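PDB 5FYR: phosphoinositol-specific phospholipase C from Pseudomonas sp., which probably cleaves the phosphodiester bond of phosphatidylinositol lipids, using a calcium ion held beside the inositol pocket. Local coordinates for residues D50-R55 with D119-W124; K208-P213 with Y235-N240. All coordinates share one frame; numbering follows the deposited sequence.

Contact 1 of 2, residues D50-R55 with D119-W124; sequences DFWDQR and DKKQGW. With CA (calcium ion), chain F; INS (1,2,3,4,5,6-hexahydroxy-cyclohexane), chain E.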
loop_
_atom_site.group_PDB
_atom_site.type_symbol
_atom_site.label_atom_id
_atom_site.label_comp_id
_atom_site.label_asym_id
_atom_site.label_seq_id
_atom_site.Cartn_x
_atom_site.Cartn_y
_atom_site.Cartn_z
ATOM N N ASP A 50 -8.309 -5.686 3.265
ATOM C CA ASP A 50 -8.063 -7.128 3.163
ATOM C C ASP A 50 -9.061 -7.716 2.174
ATOM O O ASP A 50 -10.255 -7.598 2.392
ATOM C CB ASP A 50 -8.234 -7.788 4.546
ATOM C CG ASP A 50 -7.165 -7.354 5.552
ATOM O OD1 ASP A 50 -6.289 -6.537 5.220
ATOM O OD2 ASP A 50 -7.181 -7.749 6.711
ATOM N N PHE A 51 -8.560 -8.417 1.158
ATOM C CA PHE A 51 -9.436 -8.862 0.093
ATOM C C PHE A 51 -9.359 -10.373 -0.125
ATOM O O PHE A 51 -8.281 -10.934 -0.180
ATOM C CB PHE A 51 -9.318 -8.003 -1.187
ATOM C CG PHE A 51 -8.077 -8.168 -1.989
ATOM C CD1 PHE A 51 -6.895 -7.515 -1.637
ATOM C CD2 PHE A 51 -8.100 -8.914 -3.149
ATOM C CE1 PHE A 51 -5.773 -7.669 -2.398
ATOM C CE2 PHE A 51 -6.983 -9.037 -3.932
ATOM C CZ PHE A 51 -5.792 -8.430 -3.538
ATOM N N TRP A 52 -10.529 -10.939 -0.389
ATOM C CA TRP A 52 -10.727 -12.367 -0.548
ATOM C C TRP A 52 -11.380 -12.701 -1.871
ATOM O O TRP A 52 -12.229 -11.952 -2.372
ATOM C CB TRP A 52 -11.652 -12.836 0.579
ATOM C CG TRP A 52 -11.119 -12.668 1.976
ATOM C CD1 TRP A 52 -11.109 -11.511 2.723
ATOM C CD2 TRP A 52 -10.535 -13.681 2.805
ATOM N NE1 TRP A 52 -10.547 -11.759 3.937
ATOM C CE2 TRP A 52 -10.153 -13.068 3.997
ATOM C CE3 TRP A 52 -10.234 -15.034 2.614
ATOM C CZ2 TRP A 52 -9.518 -13.780 5.041
ATOM C CZ3 TRP A 52 -9.594 -15.728 3.620
ATOM C CH2 TRP A 52 -9.250 -15.111 4.820
ATOM N N ASP A 53 -10.971 -13.818 -2.452
ATOM C CA ASP A 53 -11.586 -14.307 -3.684
ATOM C C ASP A 53 -12.975 -14.873 -3.461
ATOM O O ASP A 53 -13.843 -14.708 -4.299
ATOM C CB ASP A 53 -10.718 -15.377 -4.334
ATOM C CG ASP A 53 -9.528 -14.817 -5.026
ATOM O OD1 ASP A 53 -8.779 -14.027 -4.422
ATOM O OD2 ASP A 53 -9.337 -15.185 -6.218
ATOM N N GLN A 54 -13.177 -15.539 -2.314
ATOM C CA GLN A 54 -14.374 -16.284 -2.098
ATOM C C GLN A 54 -15.175 -15.727 -0.929
ATOM O O GLN A 54 -14.667 -14.889 -0.174
ATOM C CB GLN A 54 -14.037 -17.778 -1.956
ATOM C CG GLN A 54 -13.549 -18.319 -3.282
ATOM C CD GLN A 54 -13.104 -19.718 -3.195
ATOM O OE1 GLN A 54 -12.168 -20.042 -2.450
ATOM N NE2 GLN A 54 -13.708 -20.571 -4.004
ATOM N N ARG A 55 -16.460 -16.063 -0.913
ATOM C CA ARG A 55 -17.390 -15.545 0.088
ATOM C C ARG A 55 -17.051 -16.099 1.471
ATOM O O ARG A 55 -17.182 -15.427 2.511
ATOM C CB ARG A 55 -18.833 -15.871 -0.304
ATOM C CG ARG A 55 -19.956 -15.283 0.561
ATOM C CD ARG A 55 -21.317 -15.807 0.127
ATOM N NE ARG A 55 -22.431 -15.161 0.816
ATOM N N ASP A 119 -4.191 -6.058 1.018
ATOM C CA ASP A 119 -3.679 -7.202 1.723
ATOM C C ASP A 119 -4.452 -8.441 1.239
ATOM O O ASP A 119 -5.612 -8.643 1.616
ATOM C CB ASP A 119 -3.804 -6.936 3.211
ATOM C CG ASP A 119 -3.250 -8.039 4.070
ATOM O OD1 ASP A 119 -2.383 -8.781 3.589
ATOM O OD2 ASP A 119 -3.648 -8.143 5.270
ATOM N N LYS A 120 -3.856 -9.169 0.297
ATOM C CA LYS A 120 -4.504 -10.292 -0.366
ATOM C C LYS A 120 -4.536 -11.473 0.576
ATOM O O LYS A 120 -3.494 -11.802 1.154
ATOM C CB LYS A 120 -3.774 -10.613 -1.665
ATOM C CG LYS A 120 -4.585 -11.532 -2.570
ATOM C CD LYS A 120 -3.834 -11.826 -3.886
ATOM C CE LYS A 120 -4.751 -12.353 -4.998
ATOM N NZ LYS A 120 -5.831 -13.222 -4.551
ATOM N N LYS A 121 -5.691 -12.152 0.686
ATOM C CA LYS A 121 -5.852 -13.217 1.664
ATOM C C LYS A 121 -5.933 -14.635 1.084
ATOM O O LYS A 121 -5.790 -15.600 1.832
ATOM C CB LYS A 121 -7.082 -12.939 2.524
ATOM C CG LYS A 121 -6.966 -11.676 3.364
ATOM C CD LYS A 121 -5.904 -11.836 4.464
ATOM C CE LYS A 121 -5.762 -10.623 5.342
ATOM N NZ LYS A 121 -4.664 -10.781 6.359
ATOM N N GLN A 122 -6.127 -14.751 -0.232
ATOM C CA GLN A 122 -6.176 -16.049 -0.912
ATOM C C GLN A 122 -5.259 -16.001 -2.132
ATOM O O GLN A 122 -4.667 -14.973 -2.451
ATOM C CB GLN A 122 -7.623 -16.383 -1.308
ATOM C CG GLN A 122 -8.447 -16.676 -0.085
ATOM C CD GLN A 122 -9.901 -16.961 -0.340
ATOM O OE1 GLN A 122 -10.613 -16.197 -1.001
ATOM N NE2 GLN A 122 -10.371 -18.037 0.242
ATOM N N GLY A 123 -5.133 -17.111 -2.830
ATOM C CA GLY A 123 -4.267 -17.124 -3.993
ATOM C C GLY A 123 -4.898 -16.547 -5.243
ATOM O O GLY A 123 -6.033 -16.167 -5.246
ATOM N N TRP A 124 -4.110 -16.462 -6.304
ATOM C CA TRP A 124 -4.603 -16.017 -7.613
ATOM C C TRP A 124 -5.463 -17.126 -8.214
ATOM O O TRP A 124 -5.160 -18.312 -8.040
ATOM C CB TRP A 124 -3.483 -15.638 -8.559
ATOM C CG TRP A 124 -2.691 -14.456 -8.055
ATOM C CD1 TRP A 124 -1.424 -14.468 -7.523
ATOM C CD2 TRP A 124 -3.122 -13.090 -7.992
ATOM N NE1 TRP A 124 -1.061 -13.185 -7.089
ATOM C CE2 TRP A 124 -2.088 -12.334 -7.406
ATOM C CE3 TRP A 124 -4.286 -12.436 -8.367
ATOM C CZ2 TRP A 124 -2.201 -10.950 -7.188
ATOM C CZ3 TRP A 124 -4.378 -11.076 -8.184
ATOM C CH2 TRP A 124 -3.360 -10.348 -7.580
HETATM CA CA CA F . -4.732 -6.710 6.895
HETATM C C1 INS E . -1.135 -8.673 8.564
HETATM C C2 INS E . -1.522 -7.205 8.756
HETATM C C3 INS E . -0.794 -6.244 7.893
HETATM C C4 INS E . -0.502 -6.715 6.523
HETATM C C5 INS E . -0.176 -8.136 6.320
HETATM C C6 INS E . -0.905 -9.101 7.149
HETATM O O1 INS E . -2.211 -9.413 9.134
HETATM O O2 INS E . -2.920 -7.143 8.414
HETATM O O3 INS E . -1.342 -4.930 7.963
HETATM O O4 INS E . 0.276 -5.788 5.815
HETATM O O5 INS E . 0.084 -8.550 4.981
HETATM O O6 INS E . -0.555 -10.431 6.989
HETATM O O HOH W 1 -7.613 -12.916 -2.275
HETATM O O HOH W 2 -7.399 -13.537 -6.976
HETATM O O HOH W 3 -4.999 -8.705 8.345
#
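Asp50 and Asp119 point the same way from neighbouring strands and share one calcium ion, Asp119 with CG anti to its backbone N (chi1 -178°), Asp50 with CG beside it (chi1 -67°). Asp50 grips the ion with both carboxylate oxygens, OD1 at 2.3 Å and OD2 more loosely; Asp119 gives OD2 alone, at 2.4 Å, and its OD1 accepts from inositol O5 at 2.8 Å. The two carboxylate planes stand 82° apart, and Asn27, Glu48, inositol O2 and a water complete the calcium site. Tyr29 OH hydrogen-bonds Asp50 OD2, while Lys121 NZ reaches Asp119 OD2 from above the carboxylate plane in a salt bridge and donates to the calcium-bound water. Strands 46-52 and 114-120 run parallel in the TIM-barrel-like fold, their C-terminal ends carrying the active site; Phe51 N to Asp119 O and Lys121 N to Phe51 O stitch them together. Lys121 CB sits over the six-membered ring of Trp52, 3.4 Å from its centroid, and Lys120 CA over one face of Phe51. Beyond the strands, Gln122 OE1 accepts from Gln54 N in the carbonyl plane, at 3.0 Å, and weakly from Asp53 N. Lys120 NZ forms a weak salt bridge with Asp53 OD1; Arg131 holds Asp53 OD2.

Contact 2 of 2, residues K208-P213 with Y235-N240; sequences KVFISP and YVAMNN. With INS (1,2,3,4,5,6-hexahydroxy-cyclohexane), chain E.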
loop_
_atom_site.group_PDB
_atom_site.type_symbol
_atom_site.label_atom_id
_atom_site.label_comp_id
_atom_site.label_asym_id
_atom_site.label_seq_id
_atom_site.Cartn_x
_atom_site.Cartn_y
_atom_site.Cartn_z
ATOM N N LYS A 208 0.093 -2.340 -12.242
ATOM C CA LYS A 208 -0.553 -1.182 -11.621
ATOM C C LYS A 208 -0.257 -1.009 -10.151
ATOM O O LYS A 208 -0.471 0.047 -9.620
ATOM C CB LYS A 208 -2.072 -1.164 -11.854
ATOM C CG LYS A 208 -2.506 -1.159 -13.317
ATOM C CD LYS A 208 -2.089 0.095 -14.050
ATOM C CE LYS A 208 -2.678 0.102 -15.482
ATOM N NZ LYS A 208 -2.072 1.252 -16.196
ATOM N N VAL A 209 0.246 -2.072 -9.512
ATOM C CA VAL A 209 0.401 -2.141 -8.068
ATOM C C VAL A 209 1.890 -2.441 -7.728
ATOM O O VAL A 209 2.563 -3.231 -8.422
ATOM C CB VAL A 209 -0.487 -3.270 -7.538
ATOM C CG1 VAL A 209 -0.430 -3.375 -6.067
ATOM C CG2 VAL A 209 -1.975 -3.126 -7.994
ATOM N N PHE A 210 2.390 -1.785 -6.688
ATOM C CA PHE A 210 3.707 -2.050 -6.135
ATOM C C PHE A 210 3.644 -3.327 -5.278
ATOM O O PHE A 210 2.800 -3.419 -4.366
ATOM C CB PHE A 210 4.114 -0.899 -5.171
ATOM C CG PHE A 210 4.464 0.385 -5.846
ATOM C CD1 PHE A 210 3.475 1.300 -6.175
ATOM C CD2 PHE A 210 5.772 0.684 -6.172
ATOM C CE1 PHE A 210 3.808 2.467 -6.832
ATOM C CE2 PHE A 210 6.089 1.859 -6.803
ATOM C CZ PHE A 210 5.101 2.744 -7.134
ATOM N N ILE A 211 4.581 -4.257 -5.470
ATOM C CA ILE A 211 4.688 -5.393 -4.550
ATOM C C ILE A 211 5.540 -5.021 -3.334
ATOM O O ILE A 211 6.572 -4.342 -3.431
ATOM C CB ILE A 211 5.226 -6.681 -5.221
ATOM C CG1 ILE A 211 6.590 -6.533 -5.843
ATOM C CG2 ILE A 211 4.170 -7.169 -6.236
ATOM C CD1 ILE A 211 7.218 -7.879 -6.229
ATOM N N SER A 212 5.070 -5.440 -2.180
ATOM C CA SER A 212 5.779 -5.136 -0.936
ATOM C C SER A 212 5.953 -6.409 -0.101
ATOM O O SER A 212 5.055 -6.748 0.653
ATOM C CB SER A 212 5.063 -4.065 -0.171
ATOM O OG SER A 212 5.817 -3.695 0.969
ATOM N N PRO A 213 7.076 -7.125 -0.292
ATOM C CA PRO A 213 7.202 -8.431 0.351
ATOM C C PRO A 213 7.391 -8.406 1.861
ATOM O O PRO A 213 7.914 -7.435 2.422
ATOM C CB PRO A 213 8.439 -9.049 -0.297
ATOM C CG PRO A 213 9.242 -7.899 -0.776
ATOM C CD PRO A 213 8.226 -6.830 -1.133
ATOM N N TYR A 235 11.627 -5.912 -9.063
ATOM C CA TYR A 235 10.532 -4.952 -9.038
ATOM C C TYR A 235 10.248 -4.383 -7.685
ATOM O O TYR A 235 9.398 -3.496 -7.558
ATOM C CB TYR A 235 9.222 -5.566 -9.593
ATOM C CG TYR A 235 9.249 -5.927 -11.075
ATOM C CD1 TYR A 235 9.763 -7.134 -11.480
ATOM C CD2 TYR A 235 8.909 -4.998 -12.065
ATOM C CE1 TYR A 235 9.855 -7.465 -12.827
ATOM C CE2 TYR A 235 9.020 -5.302 -13.405
ATOM C CZ TYR A 235 9.465 -6.542 -13.797
ATOM O OH TYR A 235 9.571 -6.815 -15.135
ATOM N N VAL A 236 10.955 -4.858 -6.654
ATOM C CA VAL A 236 10.640 -4.468 -5.289
ATOM C C VAL A 236 11.092 -3.048 -4.946
ATOM O O VAL A 236 12.286 -2.752 -4.898
ATOM C CB VAL A 236 11.245 -5.496 -4.310
ATOM C CG1 VAL A 236 11.146 -5.034 -2.866
ATOM C CG2 VAL A 236 10.562 -6.844 -4.516
ATOM N N ALA A 237 10.119 -2.184 -4.641
ATOM C CA ALA A 237 10.401 -0.781 -4.275
ATOM C C ALA A 237 9.782 -0.441 -2.924
ATOM O O ALA A 237 9.757 0.730 -2.489
ATOM C CB ALA A 237 9.789 0.138 -5.348
ATOM N N MET A 238 9.272 -1.461 -2.237
ATOM C CA MET A 238 8.554 -1.330 -0.974
ATOM C C MET A 238 8.779 -2.575 -0.166
ATOM O O MET A 238 9.011 -3.625 -0.760
ATOM C CB MET A 238 7.055 -1.131 -1.178
ATOM C CG MET A 238 6.695 0.126 -1.921
ATOM S SD MET A 238 4.985 0.547 -1.550
ATOM C CE MET A 238 4.769 2.077 -2.432
ATOM N N ASN A 239 8.746 -2.450 1.173
ATOM C CA ASN A 239 9.005 -3.632 2.043
ATOM C C ASN A 239 8.050 -3.574 3.198
ATOM O O ASN A 239 7.802 -2.491 3.755
ATOM C CB ASN A 239 10.453 -3.645 2.528
ATOM C CG ASN A 239 11.395 -4.072 1.442
ATOM O OD1 ASN A 239 11.639 -5.292 1.223
ATOM N ND2 ASN A 239 11.962 -3.130 0.787
ATOM N N ASN A 240 7.525 -4.737 3.573
ATOM C CA ASN A 240 6.497 -4.843 4.630
ATOM C C ASN A 240 7.077 -5.650 5.812
ATOM O O ASN A 240 7.550 -6.761 5.622
ATOM C CB ASN A 240 5.224 -5.517 4.103
ATOM C CG ASN A 240 3.958 -5.088 4.883
ATOM O OD1 ASN A 240 3.681 -3.884 5.099
ATOM N ND2 ASN A 240 3.185 -6.068 5.294
HETATM C C1 INS E . -1.135 -8.673 8.564
HETATM C C2 INS E . -1.522 -7.205 8.756
HETATM C C3 INS E . -0.794 -6.244 7.893
HETATM C C4 INS E . -0.502 -6.715 6.523
HETATM C C5 INS E . -0.176 -8.136 6.320
HETATM C C6 INS E . -0.905 -9.101 7.149
HETATM O O1 INS E . -2.211 -9.413 9.134
HETATM O O2 INS E . -2.920 -7.143 8.414
HETATM O O3 INS E . -1.342 -4.930 7.963
HETATM O O4 INS E . 0.276 -5.788 5.815
HETATM O O5 INS E . 0.084 -8.550 4.981
HETATM O O6 INS E . -0.555 -10.431 6.989
HETATM O O HOH W 4 7.363 -2.241 -4.995
HETATM O O HOH W 5 6.699 -3.137 -7.567
HETATM O O HOH W 6 3.846 -2.615 2.559
#
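Met238 packs on Phe210. With CG beside its backbone N and the chain extended beyond it (chi1 -62°), Met238 carries its CE methyl over one face of the Phe210 ring, toward the rim, 4.1 Å from the centroid. Its SD lies oblique to the same ring in a Met-aromatic contact, and Ala237 CB meets the ring edge, 4.1 Å from Phe210 CD2. Ile211 CD1 comes within 3.9 Å of Val236 CG2; the two side chains cross at about a right angle. The CD and CG corner of the Pro213 ring meets Val236 CG1, CD at 3.8 Å. Ser212 lays CB and OG against Met238 CB.

A single direct hydrogen bond joins the backbones, from Asn240 N to Pro213 O at 3.0 Å. Elsewhere water intervenes: one molecule links Ile211 O to Ala237 N, another Tyr235 O to Ile211 N. Thus strands 210-211 and 238-242 face each other across a seam in the TIM-barrel-like wall. The buried Met238 O has no hydrogen-bond donor and is met by Pro213 CD at 3.3 Å and by the Ser212 CA-H. Asn240 turns CG anti to its own N (chi1 -153°), and ND2 donates to inositol O4 at 3.0 Å. Its OD1 accepts from Arg260 and from a water that also contacts Ser212 OG, which should fix the rotation of the amide and present its N-H to the ligand hydroxyl.

In the fold
From the N terminus, strand 46-52 comes first; the chain then passes through the short strand 67-68 and helix 94-107 before strand 114-120 returns beside it, and contact 1 closes that loop of 63 residues. Strand 184-189 follows on the other side of 114-120, and helix 193-203 leads to strand 210-211 at the far edge of the same sheet. Contact 2 then closes a shorter, 21-residue loop containing helices 218-222 and 230-233, joining this edge to strand 238-242, outermost in the second sheet. The loops follow in series, neither nesting nor crossing. Their centres are about 18 Å apart, yet both contacts touch the one inositol.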